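Local coordinates for putidaredoxin reductase (Pseudomonas putida, PDB 1Q1R), which probably uses its bound FAD to pass electrons from NADH to putidaredoxin, the iron-sulfur redox partner of the cytochrome P450cam monooxygenase, at residues A[165-169]-A[201-206]; A[249-253]-A[263-267]; A[346-351]-A[363-369]; A[393-397]-A[415-419]. All coordinates share one frame; numbering follows the deposited sequence.

How the contacts relate
Contacts 1 and 2, in the oxidoreductase part of the chain, have more buried than exposed residues. Contact 3, in the C-terminal part, is buried from Val-363 to Leu-366 and exposed at its bulge end. Contact 4 mixes buried Leu-394, Val-396 and Ala-415 with exposed residues of the last helix. Contact 1 uses the C-terminal end of helix 191-204, and contact 3 packs on its N-terminal end. Contact 2 lies beside the FAD. Contacts 1, 2 and 4 join their segments through side-chain and van der Waals contacts, whereas contact 3 is a hydrogen-bonded hairpin. The centre of contact 4 lies farthest out, about 31 Å from the centre of the chain.

Contact 1 (A[165-169]-A[201-206]); sequences AATAI and HREAGV
Ile-169 has CG1 opposite its carbonyl carbon (chi1 -87°), while Val-206 has CG1 opposite its backbone N (chi1 177°) and CG2 beside that N. These torsions bring Ile-169 CG1 and Val-206 CG2 to 3.2 Å, tighter than usual for two carbons. The two side chains cross at a slant. The CD1 end of the isoleucine also lies 3.9 Å from Val-206 CG2 and passes over the backbone of Gly-205. Its other branch, CG2, rests 3.7 Å from Ala-204 O. An alanine in place of Ile-169 would remove both branches and is likely to open a gap against Val-206 and the Ala-204 to Gly-205 turn.

Ala-165 and Ala-166 supply only methyl groups. Ala-165 CB is 4.3 Å from Val-206 CG2. Ala-166 CB approaches the His-201 ring obliquely, 4.1 Å from CE1. The ring is held from outside by a hydrogen bond from NE2 to Gln-333 and an edge-to-face stack with Tyr-334. Ala-165 and Ile-169 also touch Val-175 of strand 174-178.

Gly-205 ends helix 191-204 in a Schellman motif. Gly-205 N bonds to Arg-202 O, and Val-206 N bonds to His-201 O at 3.0 Å. With phi at 121°, any side chain would run into the carbonyl O of Ala-204, which explains the glycine. The two helices belong to successive beta-alpha-beta crossovers that lead into parallel strands 174-178 and 207-209, the arrangement of a Rossmann-type nucleotide-binding domain.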
loop_
_atom_site.group_PDB
_atom_site.type_symbol
_atom_site.label_atom_id
_atom_site.label_comp_id
_atom_site.label_asym_id
_atom_site.label_seq_id
_atom_site.Cartn_x
_atom_site.Cartn_y
_atom_site.Cartn_z
ATOM N N ALA A 165 10.402 6.361 10.172
ATOM C CA ALA A 165 11.083 6.540 11.455
ATOM C C ALA A 165 12.322 5.651 11.552
ATOM O O ALA A 165 13.381 6.104 11.983
ATOM C CB ALA A 165 10.122 6.231 12.614
ATOM N N ALA A 166 12.187 4.385 11.159
ATOM C CA ALA A 166 13.310 3.450 11.210
ATOM C C ALA A 166 14.460 3.944 10.334
ATOM O O ALA A 166 15.620 3.888 10.729
ATOM C CB ALA A 166 12.864 2.064 10.751
ATOM N N THR A 167 14.132 4.439 9.145
ATOM C CA THR A 167 15.156 4.939 8.233
ATOM C C THR A 167 15.816 6.206 8.779
ATOM O O THR A 167 17.036 6.364 8.681
ATOM C CB THR A 167 14.562 5.220 6.837
ATOM O OG1 THR A 167 14.009 4.009 6.316
ATOM C CG2 THR A 167 15.645 5.711 5.876
ATOM N N ALA A 168 15.019 7.098 9.364
ATOM C CA ALA A 168 15.564 8.331 9.925
ATOM C C ALA A 168 16.470 8.022 11.118
ATOM O O ALA A 168 17.521 8.642 11.286
ATOM C CB ALA A 168 14.438 9.268 10.354
ATOM N N ILE A 169 16.053 7.070 11.951
ATOM C CA ILE A 169 16.841 6.671 13.115
ATOM C C ILE A 169 18.214 6.176 12.680
ATOM O O ILE A 169 19.231 6.499 13.299
ATOM C CB ILE A 169 16.128 5.550 13.919
ATOM C CG1 ILE A 169 15.176 6.180 14.928
ATOM C CG2 ILE A 169 17.150 4.671 14.644
ATOM C CD1 ILE A 169 15.878 7.076 15.948
ATOM N N HIS A 201 10.784 0.294 18.309
ATOM C CA HIS A 201 11.197 1.633 17.911
ATOM C C HIS A 201 11.766 2.479 19.051
ATOM O O HIS A 201 12.806 3.120 18.888
ATOM C CB HIS A 201 10.019 2.349 17.254
ATOM C CG HIS A 201 9.739 1.881 15.858
ATOM N ND1 HIS A 201 10.347 2.436 14.752
ATOM C CD2 HIS A 201 8.942 0.892 15.392
ATOM C CE1 HIS A 201 9.933 1.810 13.665
ATOM N NE2 HIS A 201 9.081 0.867 14.026
ATOM N N ARG A 202 11.094 2.485 20.200
ATOM C CA ARG A 202 11.581 3.253 21.341
ATOM C C ARG A 202 12.969 2.760 21.712
ATOM O O ARG A 202 13.853 3.548 22.043
ATOM C CB ARG A 202 10.622 3.116 22.535
ATOM C CG ARG A 202 9.360 3.965 22.399
ATOM C CD ARG A 202 8.348 3.703 23.511
ATOM N NE ARG A 202 7.162 4.545 23.357
ATOM C CZ ARG A 202 5.924 4.171 23.665
ATOM N NH1 ARG A 202 5.690 2.957 24.151
ATOM N NH2 ARG A 202 4.912 5.009 23.470
ATOM N N GLU A 203 13.164 1.450 21.641
ATOM C CA GLU A 203 14.455 0.852 21.956
ATOM C C GLU A 203 15.511 1.396 20.993
ATOM O O GLU A 203 16.661 1.619 21.371
ATOM C CB GLU A 203 14.375 -0.668 21.808
ATOM C CG GLU A 203 15.592 -1.415 22.321
ATOM C CD GLU A 203 15.433 -1.853 23.767
ATOM O OE1 GLU A 203 15.215 -0.984 24.644
ATOM O OE2 GLU A 203 15.525 -3.074 24.022
ATOM N N ALA A 204 15.111 1.607 19.743
ATOM C CA ALA A 204 16.017 2.121 18.723
ATOM C C ALA A 204 16.294 3.617 18.905
ATOM O O ALA A 204 17.220 4.159 18.309
ATOM C CB ALA A 204 15.435 1.858 17.335
ATOM N N GLY A 205 15.489 4.284 19.726
ATOM C CA GLY A 205 15.701 5.704 19.948
ATOM C C GLY A 205 14.520 6.581 19.570
ATOM O O GLY A 205 14.505 7.773 19.868
ATOM N N VAL A 206 13.526 6.001 18.912
ATOM C CA VAL A 206 12.351 6.761 18.520
ATOM C C VAL A 206 11.479 7.090 19.724
ATOM O O VAL A 206 11.223 6.232 20.569
ATOM C CB VAL A 206 11.476 5.982 17.521
ATOM C CG1 VAL A 206 10.220 6.790 17.183
ATOM C CG2 VAL A 206 12.264 5.674 16.275
#

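Contact 2 (A[249-253]-A[263-267])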
loop_
_atom_site.group_PDB
_atom_site.type_symbol
_atom_site.label_atom_id
_atom_site.label_comp_id
_atom_site.label_asym_id
_atom_site.label_seq_id
_atom_site.Cartn_x
_atom_site.Cartn_y
_atom_site.Cartn_z
ATOM N N ILE A 249 -6.231 8.626 0.206
ATOM C CA ILE A 249 -7.564 8.882 -0.321
ATOM C C ILE A 249 -7.563 8.309 -1.730
ATOM O O ILE A 249 -6.788 8.747 -2.581
ATOM C CB ILE A 249 -7.879 10.392 -0.407
ATOM C CG1 ILE A 249 -7.935 10.997 0.999
ATOM C CG2 ILE A 249 -9.212 10.603 -1.124
ATOM C CD1 ILE A 249 -8.216 12.499 1.008
ATOM N N PRO A 250 -8.416 7.311 -1.998
ATOM C CA PRO A 250 -8.432 6.748 -3.349
ATOM C C PRO A 250 -8.873 7.797 -4.366
ATOM O O PRO A 250 -9.758 8.605 -4.076
ATOM C CB PRO A 250 -9.419 5.591 -3.223
ATOM C CG PRO A 250 -10.387 6.091 -2.189
ATOM C CD PRO A 250 -9.473 6.717 -1.160
ATOM N N ASN A 251 -8.246 7.795 -5.541
ATOM C CA ASN A 251 -8.579 8.745 -6.599
ATOM C C ASN A 251 -9.741 8.207 -7.438
ATOM O O ASN A 251 -9.536 7.531 -8.448
ATOM C CB ASN A 251 -7.354 9.007 -7.491
ATOM C CG ASN A 251 -6.249 9.771 -6.766
ATOM O OD1 ASN A 251 -6.510 10.786 -6.117
ATOM N ND2 ASN A 251 -5.011 9.292 -6.884
ATOM N N CYS A 252 -10.960 8.527 -7.016
ATOM C CA CYS A 252 -12.165 8.054 -7.691
ATOM C C CYS A 252 -12.931 9.128 -8.463
ATOM O O CYS A 252 -13.924 8.822 -9.125
ATOM C CB CYS A 252 -13.108 7.426 -6.662
ATOM S SG CYS A 252 -12.301 6.270 -5.533
ATOM N N GLU A 253 -12.478 10.376 -8.378
ATOM C CA GLU A 253 -13.149 11.485 -9.059
ATOM C C GLU A 253 -13.594 11.212 -10.491
ATOM O O GLU A 253 -14.733 11.501 -10.845
ATOM C CB GLU A 253 -12.277 12.742 -9.025
ATOM C CG GLU A 253 -12.218 13.393 -7.654
ATOM C CD GLU A 253 -11.461 12.561 -6.639
ATOM O OE1 GLU A 253 -11.639 12.797 -5.422
ATOM O OE2 GLU A 253 -10.678 11.680 -7.059
ATOM N N ASP A 263 -17.553 4.047 -3.621
ATOM C CA ASP A 263 -17.752 3.908 -2.185
ATOM C C ASP A 263 -16.384 3.651 -1.566
ATOM O O ASP A 263 -15.964 2.503 -1.434
ATOM C CB ASP A 263 -18.691 2.736 -1.882
ATOM C CG ASP A 263 -18.950 2.565 -0.396
ATOM O OD1 ASP A 263 -19.664 1.610 -0.026
ATOM O OD2 ASP A 263 -18.444 3.382 0.406
ATOM N N ASN A 264 -15.700 4.726 -1.186
ATOM C CA ASN A 264 -14.362 4.625 -0.610
ATOM C C ASN A 264 -13.563 3.757 -1.567
ATOM O O ASN A 264 -12.941 2.777 -1.167
ATOM C CB ASN A 264 -14.395 3.963 0.772
ATOM C CG ASN A 264 -13.041 4.002 1.469
ATOM O OD1 ASN A 264 -11.996 4.064 0.819
ATOM N ND2 ASN A 264 -13.054 3.954 2.796
ATOM N N GLY A 265 -13.606 4.126 -2.841
ATOM C CA GLY A 265 -12.905 3.380 -3.865
ATOM C C GLY A 265 -13.831 3.169 -5.041
ATOM O O GLY A 265 -15.034 3.417 -4.939
ATOM N N ILE A 266 -13.277 2.725 -6.162
ATOM C CA ILE A 266 -14.068 2.475 -7.357
ATOM C C ILE A 266 -14.568 1.029 -7.326
ATOM O O ILE A 266 -13.783 0.080 -7.398
ATOM C CB ILE A 266 -13.228 2.720 -8.626
ATOM C CG1 ILE A 266 -12.724 4.168 -8.626
ATOM C CG2 ILE A 266 -14.060 2.436 -9.872
ATOM C CD1 ILE A 266 -11.834 4.521 -9.795
ATOM N N VAL A 267 -15.882 0.873 -7.202
ATOM C CA VAL A 267 -16.507 -0.445 -7.132
ATOM C C VAL A 267 -16.368 -1.255 -8.417
ATOM O O VAL A 267 -16.673 -0.773 -9.505
ATOM C CB VAL A 267 -18.009 -0.314 -6.779
ATOM C CG1 VAL A 267 -18.668 -1.689 -6.750
ATOM C CG2 VAL A 267 -18.164 0.380 -5.433
#
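Cys-252 SG lies against the backbone of Gly-265, 3.4 Å from its CA. The sulfur also meets Ile-266, with CG1 3.8 Å away. Ile-266 CG1 sits beside its own backbone N (chi1 -59°), and the chain then extends so that CD1 reaches Asn-251 O at 4.0 Å. A glycine in place of Ile-266 would probably leave the flank of Cys-252 without its apolar neighbour and open a gap beside the Asn-251 carbonyl. On the other flank, Pro-250 CG touches Gly-265 N at 3.8 Å. The same ring atom is 4.0 Å from Asn-264 OD1, and the two side chains cross at about a right angle.

The backbone at Asn-251 and Gly-265 comes next. Asn-251 is the centre of an inverse gamma turn, closed by a weak bond from Cys-252 N to Pro-250 O. Gly-265 has phi 134°, where a CB would collide with the carbonyl of Asn-264. Farther out, Asn-251 O accepts from Thr-110 OG1 and Asn-251 OD1 from Arg-113. Asn-264 O is held by Arg-287 and Arg-298. The side chain of Asn-251 lies about 4 Å from the FAD.

Strand 248-250 pairs antiparallel with strand 112-114, and helix 253-257 follows directly. Strand 266-267 runs parallel to strand 286-290 at the edge of a small mixed sheet, so the contact joins two separate sheets.

Contact 3 (A[346-351]-A[363-369]); sequences GYDRII and VFYLQGD
Tyr-347 and Tyr-365 form a T-shaped pair on the better packed side of this contact. The edge of Tyr-365 points at a face of Tyr-347, with planes at 85° and centroids 5.3 Å apart. CD2 of Tyr-365 lies 3.7 Å from CD2 of Tyr-347. With CG between the backbone N and the carbonyl carbon (chi1 77°), the Tyr-347 ring presents that face to Tyr-365. Ile-350 runs alongside Tyr-365, CG2 to CD2 at 4.0 Å, and its CD1 meets Val-363. These residues face the start of helix 191-204, where they touch Pro-191, Pro-192 and Val-193. On the other face Ile-351 meets Leu-366, which packs on Pro-398 of helix 398-401.

Strands 349-353 and 360-367 form an antiparallel beta hairpin. Ile-351 and Phe-364 make a hydrogen-bonded pair, with both N-to-O bonds at 2.9 Å. After the non-hydrogen-bonded pair Ile-350 and Tyr-365, Leu-366 N bonds to Arg-349 O almost in line with the carbonyl bond. A classic beta bulge follows, as Asp-348 and Arg-349 both face Leu-366. Asp-348 N makes the shorter bond to Leu-366 O, and Arg-349 N a weak one.

Beyond the bulge the contact turns polar and exposed. Both carboxylate oxygens of Asp-348 share Gly-368 N, each weakly, with OD2 2.8 Å from that N. Arg-349 NH2 reaches Asp-369 OD1 only in a long salt bridge of 3.9 Å. The guanidinium and carboxylate planes are 69° apart, while Ile-351 CD1 lies over one face of the guanidinium. Gln-367 stretches out beside Gly-346, its CG 3.3 Å from Gly-346 O.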
loop_
_atom_site.group_PDB
_atom_site.type_symbol
_atom_site.label_atom_id
_atom_site.label_comp_id
_atom_site.label_asym_id
_atom_site.label_seq_id
_atom_site.Cartn_x
_atom_site.Cartn_y
_atom_site.Cartn_z
ATOM N N GLY A 346 -12.274 -8.285 12.655
ATOM C CA GLY A 346 -13.264 -9.194 13.208
ATOM C C GLY A 346 -12.750 -10.323 14.087
ATOM O O GLY A 346 -13.515 -11.216 14.458
ATOM N N TYR A 347 -11.467 -10.293 14.428
ATOM C CA TYR A 347 -10.887 -11.340 15.262
ATOM C C TYR A 347 -11.347 -11.175 16.705
ATOM O O TYR A 347 -11.545 -10.051 17.175
ATOM C CB TYR A 347 -9.353 -11.287 15.195
ATOM C CG TYR A 347 -8.731 -10.177 16.011
ATOM C CD1 TYR A 347 -8.424 -10.363 17.357
ATOM C CD2 TYR A 347 -8.474 -8.930 15.444
ATOM C CE1 TYR A 347 -7.877 -9.335 18.120
ATOM C CE2 TYR A 347 -7.929 -7.895 16.198
ATOM C CZ TYR A 347 -7.635 -8.105 17.534
ATOM O OH TYR A 347 -7.113 -7.079 18.287
ATOM N N ASP A 348 -11.521 -12.294 17.403
ATOM C CA ASP A 348 -11.945 -12.252 18.795
ATOM C C ASP A 348 -10.849 -12.771 19.715
ATOM O O ASP A 348 -11.051 -12.904 20.920
ATOM C CB ASP A 348 -13.229 -13.058 18.999
ATOM C CG ASP A 348 -13.140 -14.448 18.429
ATOM O OD1 ASP A 348 -12.183 -15.171 18.771
ATOM O OD2 ASP A 348 -14.036 -14.818 17.643
ATOM N N ARG A 349 -9.691 -13.072 19.136
ATOM C CA ARG A 349 -8.550 -13.533 19.917
ATOM C C ARG A 349 -7.337 -13.826 19.052
ATOM O O ARG A 349 -7.453 -14.126 17.865
ATOM C CB ARG A 349 -8.893 -14.779 20.733
ATOM C CG ARG A 349 -9.114 -16.040 19.924
ATOM C CD ARG A 349 -8.666 -17.243 20.733
ATOM N NE ARG A 349 -9.079 -18.503 20.128
ATOM C CZ ARG A 349 -8.606 -19.690 20.492
ATOM N NH1 ARG A 349 -7.698 -19.776 21.457
ATOM N NH2 ARG A 349 -9.045 -20.790 19.896
ATOM N N ILE A 350 -6.168 -13.727 19.664
ATOM C CA ILE A 350 -4.931 -13.985 18.958
ATOM C C ILE A 350 -4.162 -15.066 19.691
ATOM O O ILE A 350 -4.341 -15.270 20.894
ATOM C CB ILE A 350 -4.041 -12.725 18.879
ATOM C CG1 ILE A 350 -3.430 -12.433 20.250
ATOM C CG2 ILE A 350 -4.864 -11.532 18.405
ATOM C CD1 ILE A 350 -2.358 -11.366 20.229
ATOM N N ILE A 351 -3.317 -15.765 18.949
ATOM C CA ILE A 351 -2.481 -16.808 19.514
ATOM C C ILE A 351 -1.074 -16.496 19.037
ATOM O O ILE A 351 -0.821 -16.403 17.834
ATOM C CB ILE A 351 -2.906 -18.213 19.020
ATOM C CG1 ILE A 351 -4.324 -18.524 19.508
ATOM C CG2 ILE A 351 -1.919 -19.260 19.523
ATOM C CD1 ILE A 351 -4.843 -19.876 19.088
ATOM N N VAL A 363 1.861 -14.366 14.761
ATOM C CA VAL A 363 0.661 -14.060 15.520
ATOM C C VAL A 363 -0.547 -14.447 14.686
ATOM O O VAL A 363 -0.755 -13.924 13.581
ATOM C CB VAL A 363 0.584 -12.551 15.873
ATOM C CG1 VAL A 363 -0.621 -12.280 16.764
ATOM C CG2 VAL A 363 1.862 -12.118 16.580
ATOM N N PHE A 364 -1.335 -15.380 15.210
ATOM C CA PHE A 364 -2.522 -15.846 14.507
ATOM C C PHE A 364 -3.767 -15.116 14.990
ATOM O O PHE A 364 -4.037 -15.061 16.185
ATOM C CB PHE A 364 -2.700 -17.360 14.703
ATOM C CG PHE A 364 -1.568 -18.183 14.147
ATOM C CD1 PHE A 364 -0.381 -18.336 14.858
ATOM C CD2 PHE A 364 -1.678 -18.779 12.891
ATOM C CE1 PHE A 364 0.681 -19.065 14.327
ATOM C CE2 PHE A 364 -0.621 -19.509 12.352
ATOM C CZ PHE A 364 0.560 -19.650 13.068
ATOM N N TYR A 365 -4.518 -14.548 14.055
ATOM C CA TYR A 365 -5.749 -13.836 14.384
ATOM C C TYR A 365 -6.923 -14.758 14.081
ATOM O O TYR A 365 -7.115 -15.171 12.937
ATOM C CB TYR A 365 -5.869 -12.553 13.557
ATOM C CG TYR A 365 -4.810 -11.524 13.881
ATOM C CD1 TYR A 365 -3.482 -11.714 13.496
ATOM C CD2 TYR A 365 -5.130 -10.373 14.597
ATOM C CE1 TYR A 365 -2.498 -10.785 13.820
ATOM C CE2 TYR A 365 -4.155 -9.436 14.924
ATOM C CZ TYR A 365 -2.844 -9.647 14.535
ATOM O OH TYR A 365 -1.881 -8.723 14.868
ATOM N N LEU A 366 -7.703 -15.082 15.109
ATOM C CA LEU A 366 -8.841 -15.974 14.936
ATOM C C LEU A 366 -10.186 -15.377 15.327
ATOM O O LEU A 366 -10.278 -14.491 16.176
ATOM C CB LEU A 366 -8.641 -17.265 15.745
ATOM C CG LEU A 366 -7.448 -18.179 15.446
ATOM C CD1 LEU A 366 -6.167 -17.549 15.968
ATOM C CD2 LEU A 366 -7.674 -19.536 16.102
ATOM N N GLN A 367 -11.227 -15.882 14.675
ATOM C CA GLN A 367 -12.600 -15.495 14.953
ATOM C C GLN A 367 -13.210 -16.862 15.220
ATOM O O GLN A 367 -13.655 -17.548 14.301
ATOM C CB GLN A 367 -13.256 -14.858 13.731
ATOM C CG GLN A 367 -14.629 -14.288 14.027
ATOM C CD GLN A 367 -15.296 -13.693 12.803
ATOM O OE1 GLN A 367 -16.320 -13.017 12.911
ATOM N NE2 GLN A 367 -14.726 -13.947 11.632
ATOM N N GLY A 368 -13.200 -17.263 16.485
ATOM C CA GLY A 368 -13.702 -18.576 16.838
ATOM C C GLY A 368 -12.528 -19.519 16.648
ATOM O O GLY A 368 -11.517 -19.399 17.342
ATOM N N ASP A 369 -12.648 -20.447 15.706
ATOM C CA ASP A 369 -11.570 -21.389 15.428
ATOM C C ASP A 369 -11.014 -21.152 14.029
ATOM O O ASP A 369 -10.082 -21.828 13.596
ATOM C CB ASP A 369 -12.065 -22.833 15.539
ATOM C CG ASP A 369 -12.471 -23.204 16.951
ATOM O OD1 ASP A 369 -11.734 -22.863 17.903
ATOM O OD2 ASP A 369 -13.524 -23.851 17.108
#

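Contact 4 (A[393-397]-A[415-419])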
loop_
_atom_site.group_PDB
_atom_site.type_symbol
_atom_site.label_atom_id
_atom_site.label_comp_id
_atom_site.label_asym_id
_atom_site.label_seq_id
_atom_site.Cartn_x
_atom_site.Cartn_y
_atom_site.Cartn_z
ATOM N N ARG A 393 -8.740 -22.253 3.706
ATOM C CA ARG A 393 -9.629 -22.409 4.851
ATOM C C ARG A 393 -9.361 -23.716 5.596
ATOM O O ARG A 393 -10.291 -24.454 5.920
ATOM C CB ARG A 393 -11.083 -22.389 4.379
ATOM C CG ARG A 393 -11.790 -21.061 4.548
ATOM C CD ARG A 393 -11.998 -20.745 6.023
ATOM N NE ARG A 393 -12.976 -19.680 6.219
ATOM C CZ ARG A 393 -14.247 -19.757 5.835
ATOM N NH1 ARG A 393 -14.696 -20.853 5.233
ATOM N NH2 ARG A 393 -15.071 -18.741 6.052
ATOM N N LEU A 394 -8.093 -24.006 5.866
ATOM C CA LEU A 394 -7.740 -25.236 6.563
ATOM C C LEU A 394 -8.129 -25.208 8.039
ATOM O O LEU A 394 -7.841 -24.247 8.753
ATOM C CB LEU A 394 -6.242 -25.510 6.436
ATOM C CG LEU A 394 -5.687 -25.720 5.027
ATOM C CD1 LEU A 394 -4.228 -26.113 5.120
ATOM C CD2 LEU A 394 -6.477 -26.797 4.309
ATOM N N PRO A 395 -8.788 -26.277 8.514
ATOM C CA PRO A 395 -9.229 -26.403 9.908
ATOM C C PRO A 395 -8.104 -26.735 10.888
ATOM O O PRO A 395 -8.160 -27.746 11.595
ATOM C CB PRO A 395 -10.271 -27.513 9.828
ATOM C CG PRO A 395 -9.703 -28.408 8.774
ATOM C CD PRO A 395 -9.249 -27.425 7.711
ATOM N N VAL A 396 -7.080 -25.890 10.935
ATOM C CA VAL A 396 -5.964 -26.123 11.842
ATOM C C VAL A 396 -6.419 -26.036 13.299
ATOM O O VAL A 396 -7.255 -25.200 13.645
ATOM C CB VAL A 396 -4.836 -25.099 11.622
ATOM C CG1 VAL A 396 -4.199 -25.314 10.263
ATOM C CG2 VAL A 396 -5.387 -23.682 11.744
ATOM N N GLU A 397 -5.862 -26.897 14.144
ATOM C CA GLU A 397 -6.206 -26.921 15.562
ATOM C C GLU A 397 -5.685 -25.688 16.292
ATOM O O GLU A 397 -4.481 -25.526 16.473
ATOM C CB GLU A 397 -5.635 -28.176 16.229
ATOM C CG GLU A 397 -5.865 -28.220 17.737
ATOM C CD GLU A 397 -7.328 -28.021 18.102
ATOM O OE1 GLU A 397 -8.175 -28.791 17.597
ATOM O OE2 GLU A 397 -7.632 -27.097 18.888
ATOM N N ALA A 415 -4.953 -31.091 9.552
ATOM C CA ALA A 415 -6.164 -30.400 9.115
ATOM C C ALA A 415 -6.620 -30.914 7.751
ATOM O O ALA A 415 -7.804 -31.159 7.532
ATOM C CB ALA A 415 -5.917 -28.895 9.058
ATOM N N LYS A 416 -5.673 -31.083 6.837
ATOM C CA LYS A 416 -5.984 -31.574 5.499
ATOM C C LYS A 416 -6.468 -33.024 5.539
ATOM O O LYS A 416 -7.407 -33.391 4.832
ATOM C CB LYS A 416 -4.746 -31.447 4.606
ATOM C CG LYS A 416 -4.298 -30.002 4.419
ATOM C CD LYS A 416 -2.861 -29.884 3.928
ATOM C CE LYS A 416 -2.691 -30.383 2.506
ATOM N NZ LYS A 416 -1.305 -30.116 2.009
ATOM N N ALA A 417 -5.837 -33.839 6.379
ATOM C CA ALA A 417 -6.193 -35.250 6.509
ATOM C C ALA A 417 -7.593 -35.432 7.080
ATOM O O ALA A 417 -8.277 -36.419 6.786
ATOM C CB ALA A 417 -5.182 -35.963 7.394
ATOM N N GLU A 418 -8.010 -34.478 7.902
ATOM C CA GLU A 418 -9.321 -34.526 8.526
ATOM C C GLU A 418 -10.427 -34.341 7.493
ATOM O O GLU A 418 -11.485 -34.969 7.582
ATOM C CB GLU A 418 -9.418 -33.439 9.592
ATOM C CG GLU A 418 -10.634 -33.547 10.475
ATOM C CD GLU A 418 -10.578 -32.572 11.629
ATOM O OE1 GLU A 418 -10.648 -31.350 11.378
ATOM O OE2 GLU A 418 -10.452 -33.031 12.784
ATOM N N LEU A 419 -10.171 -33.479 6.516
ATOM C CA LEU A 419 -11.129 -33.202 5.451
ATOM C C LEU A 419 -11.328 -34.431 4.562
ATOM O O LEU A 419 -12.447 -34.754 4.164
ATOM C CB LEU A 419 -10.631 -32.039 4.585
ATOM C CG LEU A 419 -10.264 -30.714 5.263
ATOM C CD1 LEU A 419 -9.639 -29.777 4.242
ATOM C CD2 LEU A 419 -11.503 -30.084 5.880
#
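Leu-394 is the first residue of segment 393-397 to touch helix 408-421. It follows Arg-393, whose positive phi makes it the C-prime residue of the Schellman motif ending helix 380-391. Leu-394 CG stands beside its own backbone N (chi1 -62°), and the branch end slants across the aliphatic part of Lys-416. Leu-394 CD2 lies 3.9 Å from Lys-416 CG. The same methyl approaches Leu-419 CD1 at 4.3 Å, and Leu-394 CB is equally near Ala-415 CB. The far end of Lys-416 leaves this patch, with NZ making a weak hydrogen bond to Gln-388.

Pro-395 presses its ring on the helix. CG touches Ala-415 O at 3.6 Å and Leu-419 CD2 at 3.8 Å. Leu-419 reaches toward the proline ring with that methyl. Glu-418 runs out extended beside the ring, with OE1 4.0 Å from Pro-395 CG. Pro-395 is also the centre of an inverse gamma turn, closed by a weak bond from Val-396 N to Leu-394 O. This turn lays the backbone over Ala-415, whose CB sits 3.6 Å from Pro-395 O.

Val-396 makes the last touch. It points away from the helix at its first bond, yet CG1 is still 4.2 Å from Ala-415 CB. The valine also packs on Ile-389 of helix 380-391 and Ile-411 of helix 408-421. Glu-397 then takes the N-cap position of helix 398-401, with OE2 accepting from Asn-399 N. The arrangement is a helix-to-helix connection, running from a Schellman C-cap to an N-cap and packed by its leucine, proline and valine on the final helix of the chain.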